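Local coordinates for signal recognition particle subunit SRP14 (Schizosaccharomyces pombe, PDB 2W9J), which is part of the RNA-containing signal recognition particle, which probably targets secretory and membrane proteins to the endoplasmic reticulum during their translation, at residues Phe8-Lys11 with Leu12-Leu16. Sequence-based numbering, arbitrary orientation.
Sequences FLKK and LTDLL
K10 and D14 form a salt bridge one turn apart on helix 5-17. K10 can be followed outward from its backbone. From CB, which points away from 12-16, the chain turns back: CG stands anti to the backbone N (chi1 175°), and the chain then bends at chi2 (55°), which turns it along the helix toward D14. CG and CD pass OD2 of D14 at long range, and K10 CE lies 3.2 Å from D14 OD2. NZ ends the chain facing both carboxylate oxygens, 3.2 Å from D14 OD2 and slightly farther from D14 OD1. Both bonds are weak. D14 also has K11 NZ on its other flank, 3.6 Å from D14 CB. That amine is 4.4 Å from D14 OD2, too far for a salt bridge, but its charge may still help to stabilise the carboxylate. With an alanine in place of D14, K10 NZ would probably lose its charge partner and its chain be left free to swing into solvent. The helix backbone is bonded from L12 N to F8 O (2.9 Å) and from L15 N to K11 O. L9 O takes two donors from T13, the weakly bonded N and the hydroxyl OG1, the latter at 3.2 Å in the carbonyl plane. On the apolar side, L12 CD2 approaches the F8 ring obliquely, 4.3 Å from CE2. Helix 5-17 packs beside helix 67-76 on one face of the antiparallel sheet, as in the SRP9/14 fold: F8 reaches strands 45-51 and 57-63, and F8, L9 and L12 touch helix 67-76.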
# COMPACT_ATOMS: atom_id res chain seq x y z
N PHE A 8 -4.81 -1.55 -4.12
CA PHE A 8 -4.02 -1.62 -2.88
C PHE A 8 -4.35 -0.46 -1.96
O PHE A 8 -4.53 -0.63 -0.76
CB PHE A 8 -2.54 -1.60 -3.21
CG PHE A 8 -1.62 -1.59 -2.01
CD1 PHE A 8 -1.14 -2.78 -1.48
CD2 PHE A 8 -1.20 -0.40 -1.45
CE1 PHE A 8 -0.29 -2.78 -0.39
CE2 PHE A 8 -0.34 -0.40 -0.36
CZ PHE A 8 0.12 -1.58 0.17
N LEU A 9 -4.43 0.74 -2.54
CA LEU A 9 -4.79 1.93 -1.80
C LEU A 9 -6.23 1.88 -1.32
O LEU A 9 -6.55 2.44 -0.27
CB LEU A 9 -4.60 3.17 -2.67
CG LEU A 9 -3.15 3.41 -3.07
CD1 LEU A 9 -3.03 4.51 -4.08
CD2 LEU A 9 -2.29 3.68 -1.85
N LYS A 10 -7.09 1.22 -2.09
CA LYS A 10 -8.50 1.08 -1.73
C LYS A 10 -8.64 0.14 -0.54
O LYS A 10 -9.44 0.40 0.37
CB LYS A 10 -9.33 0.57 -2.91
CG LYS A 10 -10.79 0.28 -2.57
CD LYS A 10 -11.49 1.52 -1.95
CE LYS A 10 -12.80 1.17 -1.24
NZ LYS A 10 -13.07 2.07 -0.08
N LYS A 11 -7.86 -0.94 -0.55
CA LYS A 11 -7.96 -1.97 0.49
C LYS A 11 -7.20 -1.54 1.76
O LYS A 11 -7.55 -1.98 2.86
CB LYS A 11 -7.47 -3.32 -0.05
CG LYS A 11 -7.94 -4.55 0.75
CD LYS A 11 -9.46 -4.60 0.94
CE LYS A 11 -9.83 -5.22 2.29
NZ LYS A 11 -11.17 -4.79 2.78
N LEU A 12 -6.20 -0.69 1.58
CA LEU A 12 -5.43 -0.09 2.67
C LEU A 12 -6.32 0.78 3.54
O LEU A 12 -6.25 0.71 4.76
CB LEU A 12 -4.30 0.77 2.11
CG LEU A 12 -3.38 1.52 3.08
CD1 LEU A 12 -2.73 0.55 4.04
CD2 LEU A 12 -2.32 2.27 2.31
N THR A 13 -7.13 1.61 2.89
CA THR A 13 -8.17 2.39 3.54
C THR A 13 -8.98 1.47 4.44
O THR A 13 -9.01 1.65 5.66
CB THR A 13 -9.12 3.03 2.51
OG1 THR A 13 -8.42 4.05 1.79
CG2 THR A 13 -10.34 3.63 3.19
N ASP A 14 -9.59 0.46 3.83
CA ASP A 14 -10.53 -0.40 4.52
C ASP A 14 -9.87 -1.26 5.60
O ASP A 14 -10.56 -1.76 6.49
CB ASP A 14 -11.33 -1.23 3.51
CG ASP A 14 -12.08 -0.36 2.50
OD1 ASP A 14 -12.67 0.67 2.89
OD2 ASP A 14 -12.09 -0.70 1.30
N LEU A 15 -8.55 -1.41 5.53
CA LEU A 15 -7.78 -2.05 6.60
C LEU A 15 -7.60 -1.14 7.80
O LEU A 15 -7.63 -1.58 8.95
CB LEU A 15 -6.39 -2.50 6.12
CG LEU A 15 -6.21 -3.81 5.34
CD1 LEU A 15 -4.83 -4.38 5.63
CD2 LEU A 15 -7.29 -4.86 5.64
N LEU A 16 -7.38 0.15 7.51
CA LEU A 16 -7.21 1.16 8.56
C LEU A 16 -8.54 1.61 9.15
O LEU A 16 -8.60 2.01 10.31
CB LEU A 16 -6.41 2.35 8.02
CG LEU A 16 -5.00 2.12 7.48
CD1 LEU A 16 -4.40 3.44 7.03
CD2 LEU A 16 -4.10 1.44 8.51